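Local coordinates for protein minor fimbrium anchoring subunit Mfa2 (Porphyromonas gingivalis, PDB 5NFI) that anchors the minor (Mfa1) fimbriae in the outer membrane and regulates their length, supporting biofilm formation and adhesion to host cells and other oral bacteria, at residues Tyr31-Ala42 / Ile83-Leu94; Leu205-Ser214 / Phe225-Leu234. All blocks are in the same frame, centred on the assembly; numbering follows the deposited sequence.

Interaction 1: residues Tyr31-Ala42 / Ile83-Leu94; sequences YAFDKDGILRSA and IKIGETTKQQVL
L39 is gripped through its backbone by T88 and G86: L39 N donates to T88 O at 2.7 Å, and L39 O accepts from G86 N in a nearly straight bond (N-H...O 173°). Its CG stands anti to the backbone N (chi1 -177°), which sends CD2 in to meet I83 CG2 at 3.5 Å, while the L39 side chain runs beside that of T88, the two pointing the same way. Y31 meets I83 at about a right angle, and its CE2 lies 4.0 Å from L94 CD2. Two residues on, the F33 ring comes obliquely to the backbone, with CE2 3.3 Å from K90 N. K90 N donates to G37 O (2.8 Å), lying in the carbonyl plane, and I38 forms a single bridge with T89. The packing thus falls at the end of a beta hairpin, strands 28-33 and 39-45, with a type I turn D34-G37, within which D34 OD1 accepts from D36 N in an Asx turn, and with a classic bulge in its second strand, R40 and S41 facing A32. The connection between strands 78-80 and 93-100 lies against it, and F172 touches Y31, F33, I83, T88 and L94. On the solvent side the contact is made by exposed chains whose side chains bring no hydrogen bond across it. I85 lays CG2 3.8 Å from R40 O, and the aliphatic chain of K90 passes the turn, CE to G37 CA at 3.6 Å. The R40 guanidinium carries I38 CG2 over the centre of one face, and its NH1 comes obliquely to G86 CA, 3.2 Å away.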
# COMPACT_ATOMS: atom_id res chain seq x y z
N TYR A 31 -13.47 -1.34 11.63
CA TYR A 31 -14.26 -2.55 11.78
C TYR A 31 -13.86 -3.31 13.04
O TYR A 31 -12.69 -3.26 13.45
CB TYR A 31 -14.11 -3.47 10.56
CG TYR A 31 -14.44 -2.76 9.27
CD1 TYR A 31 -15.75 -2.59 8.87
CD2 TYR A 31 -13.43 -2.24 8.47
CE1 TYR A 31 -16.06 -1.93 7.72
CE2 TYR A 31 -13.73 -1.56 7.31
CZ TYR A 31 -15.05 -1.41 6.94
OH TYR A 31 -15.38 -0.74 5.79
N ALA A 32 -14.82 -4.00 13.64
CA ALA A 32 -14.53 -4.83 14.81
C ALA A 32 -14.89 -6.27 14.51
O ALA A 32 -16.00 -6.57 14.06
CB ALA A 32 -15.29 -4.32 16.03
N PHE A 33 -13.93 -7.16 14.73
CA PHE A 33 -14.15 -8.59 14.56
C PHE A 33 -13.98 -9.23 15.92
O PHE A 33 -13.22 -8.74 16.76
CB PHE A 33 -13.18 -9.17 13.52
CG PHE A 33 -13.45 -8.68 12.12
CD1 PHE A 33 -13.22 -7.36 11.77
CD2 PHE A 33 -13.99 -9.53 11.18
CE1 PHE A 33 -13.50 -6.91 10.51
CE2 PHE A 33 -14.28 -9.08 9.91
CZ PHE A 33 -14.03 -7.77 9.58
N ASP A 34 -14.72 -10.31 16.15
CA ASP A 34 -14.71 -10.97 17.46
C ASP A 34 -13.81 -12.21 17.51
O ASP A 34 -13.01 -12.44 16.62
CB ASP A 34 -16.14 -11.34 17.87
CG ASP A 34 -16.82 -12.25 16.87
OD1 ASP A 34 -16.15 -13.09 16.24
OD2 ASP A 34 -18.06 -12.13 16.72
N LYS A 35 -13.98 -12.99 18.57
CA LYS A 35 -13.21 -14.20 18.80
C LYS A 35 -13.16 -15.11 17.57
O LYS A 35 -12.19 -15.83 17.38
CB LYS A 35 -13.77 -14.98 20.00
CG LYS A 35 -14.86 -16.00 19.64
CD LYS A 35 -15.28 -16.85 20.84
CE LYS A 35 -15.80 -18.22 20.38
NZ LYS A 35 -14.73 -19.13 19.84
N ASP A 36 -14.20 -15.05 16.73
CA ASP A 36 -14.33 -15.96 15.58
C ASP A 36 -13.93 -15.32 14.25
O ASP A 36 -13.96 -15.98 13.21
CB ASP A 36 -15.76 -16.47 15.48
CG ASP A 36 -16.19 -17.23 16.72
OD1 ASP A 36 -15.38 -18.04 17.24
OD2 ASP A 36 -17.34 -17.02 17.18
N GLY A 37 -13.55 -14.05 14.29
CA GLY A 37 -13.16 -13.34 13.09
C GLY A 37 -14.37 -12.86 12.31
O GLY A 37 -14.25 -12.53 11.14
N ILE A 38 -15.53 -12.84 12.96
CA ILE A 38 -16.76 -12.37 12.33
C ILE A 38 -16.96 -10.88 12.58
O ILE A 38 -16.66 -10.38 13.66
CB ILE A 38 -17.96 -13.16 12.87
CG1 ILE A 38 -17.96 -14.58 12.28
CG2 ILE A 38 -19.28 -12.44 12.60
CD1 ILE A 38 -18.70 -15.57 13.14
N LEU A 39 -17.46 -10.16 11.57
CA LEU A 39 -17.71 -8.72 11.70
C LEU A 39 -18.82 -8.42 12.70
O LEU A 39 -19.93 -8.93 12.57
CB LEU A 39 -18.07 -8.13 10.33
CG LEU A 39 -18.31 -6.62 10.21
CD1 LEU A 39 -17.15 -5.82 10.77
CD2 LEU A 39 -18.52 -6.27 8.75
N ARG A 40 -18.50 -7.61 13.70
CA ARG A 40 -19.48 -7.23 14.72
C ARG A 40 -19.81 -5.74 14.70
O ARG A 40 -20.83 -5.33 15.23
CB ARG A 40 -18.97 -7.60 16.11
CG ARG A 40 -18.91 -9.07 16.35
CD ARG A 40 -20.20 -9.73 15.94
NE ARG A 40 -20.12 -11.18 16.02
CZ ARG A 40 -21.09 -11.99 15.61
NH1 ARG A 40 -22.21 -11.48 15.11
NH2 ARG A 40 -20.93 -13.31 15.70
N SER A 41 -18.96 -4.93 14.09
CA SER A 41 -19.17 -3.50 14.09
C SER A 41 -18.52 -2.86 12.88
O SER A 41 -17.38 -3.18 12.56
CB SER A 41 -18.60 -2.91 15.37
OG SER A 41 -18.67 -1.50 15.34
N ALA A 42 -19.23 -1.95 12.20
CA ALA A 42 -18.69 -1.28 11.01
C ALA A 42 -18.92 0.22 11.06
O ALA A 42 -20.06 0.67 11.02
CB ALA A 42 -19.29 -1.87 9.74
N ILE A 83 -20.08 -6.10 3.10
CA ILE A 83 -19.82 -5.79 4.51
C ILE A 83 -21.07 -6.11 5.32
O ILE A 83 -21.99 -5.30 5.39
CB ILE A 83 -19.44 -4.31 4.72
CG1 ILE A 83 -18.24 -3.92 3.85
CG2 ILE A 83 -19.15 -4.02 6.18
CD1 ILE A 83 -17.87 -2.43 3.96
N LYS A 84 -21.12 -7.30 5.93
CA LYS A 84 -22.36 -7.72 6.58
C LYS A 84 -22.13 -8.24 7.99
O LYS A 84 -21.56 -9.32 8.20
CB LYS A 84 -23.08 -8.78 5.73
CG LYS A 84 -23.98 -8.14 4.67
CD LYS A 84 -24.48 -9.10 3.60
CE LYS A 84 -24.85 -10.47 4.14
NZ LYS A 84 -25.46 -11.34 3.08
N ILE A 85 -22.61 -7.45 8.95
CA ILE A 85 -22.46 -7.72 10.37
C ILE A 85 -23.07 -9.06 10.76
O ILE A 85 -24.18 -9.38 10.35
CB ILE A 85 -23.10 -6.60 11.22
CG1 ILE A 85 -22.34 -5.29 11.00
CG2 ILE A 85 -23.11 -6.97 12.69
CD1 ILE A 85 -22.78 -4.18 11.91
N GLY A 86 -22.31 -9.83 11.53
CA GLY A 86 -22.71 -11.16 11.93
C GLY A 86 -22.56 -12.17 10.82
O GLY A 86 -23.06 -13.29 10.94
N GLU A 87 -21.89 -11.79 9.73
CA GLU A 87 -21.67 -12.70 8.59
C GLU A 87 -20.27 -12.56 8.01
O GLU A 87 -19.51 -13.52 7.99
CB GLU A 87 -22.74 -12.47 7.51
CG GLU A 87 -24.13 -12.92 7.99
CD GLU A 87 -25.26 -12.65 7.02
OE1 GLU A 87 -25.21 -13.17 5.87
OE2 GLU A 87 -26.22 -11.94 7.42
N THR A 88 -19.93 -11.37 7.55
CA THR A 88 -18.63 -11.07 6.96
C THR A 88 -17.47 -11.46 7.89
O THR A 88 -17.53 -11.21 9.08
CB THR A 88 -18.53 -9.58 6.62
OG1 THR A 88 -19.56 -9.23 5.69
CG2 THR A 88 -17.19 -9.25 6.02
N THR A 89 -16.41 -12.08 7.35
CA THR A 89 -15.28 -12.47 8.19
C THR A 89 -13.97 -11.75 7.86
O THR A 89 -13.84 -11.13 6.79
CB THR A 89 -15.03 -13.98 8.11
OG1 THR A 89 -14.66 -14.34 6.77
CG2 THR A 89 -16.28 -14.73 8.49
N LYS A 90 -13.01 -11.85 8.78
CA LYS A 90 -11.74 -11.09 8.74
C LYS A 90 -10.99 -11.22 7.42
O LYS A 90 -10.35 -10.28 6.98
CB LYS A 90 -10.82 -11.53 9.90
CG LYS A 90 -10.40 -13.00 9.80
CD LYS A 90 -9.51 -13.57 10.90
CE LYS A 90 -9.64 -12.91 12.26
NZ LYS A 90 -8.86 -13.73 13.25
N GLN A 91 -11.09 -12.38 6.78
CA GLN A 91 -10.21 -12.69 5.65
C GLN A 91 -10.91 -12.59 4.30
O GLN A 91 -10.35 -12.98 3.28
CB GLN A 91 -9.60 -14.09 5.82
CG GLN A 91 -10.56 -15.25 5.55
CD GLN A 91 -11.57 -15.54 6.67
OE1 GLN A 91 -11.59 -14.87 7.70
NE2 GLN A 91 -12.38 -16.57 6.48
N GLN A 92 -12.13 -12.07 4.28
CA GLN A 92 -12.81 -11.81 3.02
C GLN A 92 -12.28 -10.53 2.40
O GLN A 92 -11.71 -9.68 3.09
CB GLN A 92 -14.32 -11.71 3.23
CG GLN A 92 -15.00 -13.05 3.45
CD GLN A 92 -16.48 -12.91 3.82
OE1 GLN A 92 -16.84 -12.94 4.99
NE2 GLN A 92 -17.33 -12.75 2.81
N VAL A 93 -12.45 -10.37 1.10
CA VAL A 93 -11.91 -9.21 0.44
C VAL A 93 -12.75 -7.96 0.68
O VAL A 93 -13.90 -7.87 0.27
CB VAL A 93 -11.76 -9.42 -1.08
CG1 VAL A 93 -11.10 -8.21 -1.72
CG2 VAL A 93 -10.95 -10.70 -1.35
N LEU A 94 -12.16 -7.00 1.36
CA LEU A 94 -12.82 -5.73 1.57
C LEU A 94 -12.89 -4.87 0.30
O LEU A 94 -13.88 -4.17 0.05
CB LEU A 94 -12.09 -4.96 2.67
CG LEU A 94 -12.56 -3.53 2.92
CD1 LEU A 94 -14.07 -3.51 3.18
CD2 LEU A 94 -11.78 -2.96 4.10

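Interaction 2: residues Leu205-Ser214 / Phe225-Leu234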
# COMPACT_ATOMS: atom_id res chain seq x y z
N LEU A 205 3.89 -2.73 -1.31
CA LEU A 205 5.02 -3.42 -1.89
C LEU A 205 5.54 -4.47 -0.94
O LEU A 205 6.26 -4.17 0.01
CB LEU A 205 6.14 -2.43 -2.21
CG LEU A 205 5.69 -1.32 -3.15
CD1 LEU A 205 6.80 -0.30 -3.28
CD2 LEU A 205 5.31 -1.90 -4.48
N GLU A 206 5.20 -5.72 -1.19
CA GLU A 206 5.75 -6.76 -0.37
C GLU A 206 5.96 -8.01 -1.19
O GLU A 206 5.39 -8.17 -2.25
CB GLU A 206 4.84 -7.05 0.83
CG GLU A 206 3.61 -7.85 0.48
CD GLU A 206 2.64 -7.96 1.64
OE1 GLU A 206 1.92 -8.98 1.73
OE2 GLU A 206 2.58 -7.02 2.45
N SER A 207 6.80 -8.88 -0.67
CA SER A 207 7.09 -10.14 -1.32
C SER A 207 5.88 -11.03 -1.26
O SER A 207 5.02 -10.84 -0.41
CB SER A 207 8.28 -10.78 -0.62
OG SER A 207 8.28 -10.42 0.75
N GLY A 208 5.81 -12.00 -2.16
CA GLY A 208 4.78 -13.02 -2.09
C GLY A 208 3.95 -13.11 -3.35
O GLY A 208 3.10 -14.00 -3.47
N HIS A 209 4.20 -12.20 -4.28
CA HIS A 209 3.42 -12.08 -5.50
C HIS A 209 4.17 -11.16 -6.44
O HIS A 209 5.21 -10.60 -6.08
CB HIS A 209 2.02 -11.54 -5.22
CG HIS A 209 2.03 -10.35 -4.31
ND1 HIS A 209 1.75 -10.44 -2.96
CD2 HIS A 209 2.35 -9.05 -4.54
CE1 HIS A 209 1.87 -9.25 -2.41
NE2 HIS A 209 2.23 -8.39 -3.34
N GLU A 210 3.64 -10.98 -7.64
CA GLU A 210 4.37 -10.27 -8.68
C GLU A 210 4.56 -8.81 -8.34
O GLU A 210 3.63 -8.15 -7.89
CB GLU A 210 3.65 -10.41 -10.02
CG GLU A 210 4.35 -9.74 -11.18
CD GLU A 210 3.70 -10.08 -12.50
OE1 GLU A 210 3.63 -9.20 -13.39
OE2 GLU A 210 3.24 -11.23 -12.62
N ASN A 211 5.78 -8.31 -8.52
CA ASN A 211 6.05 -6.90 -8.39
C ASN A 211 7.05 -6.51 -9.46
O ASN A 211 8.20 -6.21 -9.16
CB ASN A 211 6.60 -6.56 -6.99
CG ASN A 211 5.59 -6.83 -5.88
OD1 ASN A 211 4.71 -6.01 -5.61
ND2 ASN A 211 5.73 -7.97 -5.22
N THR A 212 6.59 -6.53 -10.70
CA THR A 212 7.44 -6.43 -11.87
C THR A 212 7.64 -5.02 -12.38
O THR A 212 6.70 -4.37 -12.84
CB THR A 212 6.87 -7.28 -13.00
OG1 THR A 212 6.84 -8.65 -12.58
CG2 THR A 212 7.74 -7.15 -14.25
N LEU A 213 8.88 -4.54 -12.29
CA LEU A 213 9.28 -3.30 -12.95
C LEU A 213 9.82 -3.69 -14.32
O LEU A 213 10.54 -4.69 -14.43
CB LEU A 213 10.34 -2.57 -12.14
CG LEU A 213 10.82 -1.25 -12.74
CD1 LEU A 213 9.69 -0.24 -12.73
CD2 LEU A 213 12.04 -0.71 -11.99
N SER A 214 9.44 -2.96 -15.36
CA SER A 214 9.86 -3.35 -16.70
C SER A 214 10.03 -2.18 -17.65
O SER A 214 9.39 -1.14 -17.48
CB SER A 214 8.86 -4.30 -17.30
OG SER A 214 7.92 -3.55 -18.03
N PHE A 225 13.86 -4.90 -20.68
CA PHE A 225 14.19 -5.13 -19.27
C PHE A 225 12.99 -5.55 -18.40
O PHE A 225 11.87 -5.07 -18.58
CB PHE A 225 14.83 -3.87 -18.69
CG PHE A 225 15.15 -3.97 -17.23
CD1 PHE A 225 16.27 -4.64 -16.79
CD2 PHE A 225 14.33 -3.36 -16.28
CE1 PHE A 225 16.58 -4.72 -15.45
CE2 PHE A 225 14.63 -3.44 -14.92
CZ PHE A 225 15.77 -4.12 -14.51
N ARG A 226 13.25 -6.46 -17.47
CA ARG A 226 12.24 -6.92 -16.52
C ARG A 226 12.89 -7.42 -15.22
O ARG A 226 13.79 -8.25 -15.26
CB ARG A 226 11.39 -8.03 -17.15
CG ARG A 226 10.82 -9.03 -16.14
CD ARG A 226 9.93 -10.06 -16.81
NE ARG A 226 8.63 -9.50 -17.17
CZ ARG A 226 7.50 -9.68 -16.48
NH1 ARG A 226 7.51 -10.43 -15.37
NH2 ARG A 226 6.37 -9.13 -16.89
N THR A 227 12.44 -6.91 -14.08
CA THR A 227 12.90 -7.43 -12.78
C THR A 227 11.83 -7.34 -11.69
O THR A 227 10.94 -6.48 -11.73
CB THR A 227 14.15 -6.69 -12.27
OG1 THR A 227 14.60 -7.31 -11.07
CG2 THR A 227 13.84 -5.24 -11.96
N ASP A 228 11.90 -8.22 -10.70
CA ASP A 228 11.02 -8.05 -9.56
C ASP A 228 11.56 -6.99 -8.62
O ASP A 228 12.58 -7.20 -7.95
CB ASP A 228 10.82 -9.35 -8.79
CG ASP A 228 9.73 -9.23 -7.76
OD1 ASP A 228 8.55 -9.50 -8.10
OD2 ASP A 228 10.03 -8.83 -6.61
N LEU A 229 10.86 -5.87 -8.56
CA LEU A 229 11.22 -4.73 -7.73
C LEU A 229 11.46 -5.07 -6.26
O LEU A 229 12.45 -4.65 -5.67
CB LEU A 229 10.13 -3.67 -7.81
CG LEU A 229 10.50 -2.31 -7.24
CD1 LEU A 229 11.93 -1.95 -7.63
CD2 LEU A 229 9.52 -1.24 -7.73
N VAL A 230 10.56 -5.85 -5.68
CA VAL A 230 10.71 -6.20 -4.28
C VAL A 230 11.93 -7.09 -4.09
O VAL A 230 12.74 -6.86 -3.18
CB VAL A 230 9.44 -6.88 -3.73
CG1 VAL A 230 9.70 -7.48 -2.36
CG2 VAL A 230 8.30 -5.88 -3.66
N GLY A 231 12.08 -8.09 -4.95
CA GLY A 231 13.24 -8.96 -4.92
C GLY A 231 14.55 -8.19 -5.00
O GLY A 231 15.43 -8.34 -4.15
N ALA A 232 14.66 -7.36 -6.04
CA ALA A 232 15.79 -6.46 -6.20
C ALA A 232 16.06 -5.73 -4.90
O ALA A 232 17.20 -5.72 -4.42
CB ALA A 232 15.52 -5.46 -7.31
N ILE A 233 15.02 -5.14 -4.32
CA ILE A 233 15.17 -4.41 -3.08
C ILE A 233 15.75 -5.28 -1.98
O ILE A 233 16.77 -4.94 -1.40
CB ILE A 233 13.83 -3.84 -2.60
CG1 ILE A 233 13.46 -2.64 -3.46
CG2 ILE A 233 13.90 -3.47 -1.13
CD1 ILE A 233 12.24 -1.93 -2.98
N LEU A 234 15.11 -6.41 -1.72
CA LEU A 234 15.49 -7.24 -0.60
C LEU A 234 16.78 -8.01 -0.82
O LEU A 234 17.06 -8.98 -0.11
CB LEU A 234 14.36 -8.21 -0.27
CG LEU A 234 13.15 -7.48 0.33
CD1 LEU A 234 12.12 -8.46 0.88
CD2 LEU A 234 13.58 -6.47 1.41
O HOH W 1 7.67 -9.71 -5.43
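N211 is bonded to both residues at the strand-to-helix junction: N211 N donates to D228 OD1 (3.0 Å), approaching on the syn side but 32° out of the carboxylate plane, and N211 O accepts from L229 N (2.7 Å). Two residues on, past the non-hydrogen-bonded pair T212-D228, L213 and T227 form the antiparallel hydrogen-bonded pair, L213 N to T227 O and T227 N to L213 O both at 2.9 Å. On the face carrying T212, the methyl CG2 sits 3.3 Å above the plane of the R226 guanidinium, over its centre; the bend of R226 at chi3 (-75°) folds the group back across the strand. V230 packs beyond the strand end, its CG2 3.6 Å from N211 CG and its CG1 3.6 Å from S207 N.

The second shell fixes these groups. D228 is the N-cap of helix 229-233: the anti lone pair of OD2 takes the N-H of G231 (2.7 Å), so one carboxylate ties the helix start to the neighbouring strand. N211 ND2 donates to E206 O, from above that carbonyl plane, and to a water weakly bonded to D228 OD2; OD1 bonds S165.

Strand 211-217 thus pairs with 222-228 as a hairpin and with 159-165 on its other edge. F225 sets strand 222-228 on L254 and V268, while L229 on L163, I252 and I273 and I233 on F250 and I273 place the short helix against strands 159-165, 249-258 and 266-273.

How the interactions relate
From the N terminus, interaction 1 comes first: the hairpin end 31-42 meets 83-94, closing a loop of 40 residues, half of them strand. Interaction 2 follows much later, 205-214 returning to 225-234 around a hairpin turn with only ten residues between. They are in series, neither nested nor crossed, with centres about 32 Å apart and nearest atoms about 13 Å. Interaction 1 ties hairpin 28-45 to the connection leading into strand 93-100, and interaction 2 ties hairpin 211-228 to its helix. The intervening chain borders both: F172 touches the first, S165 and V176 the second.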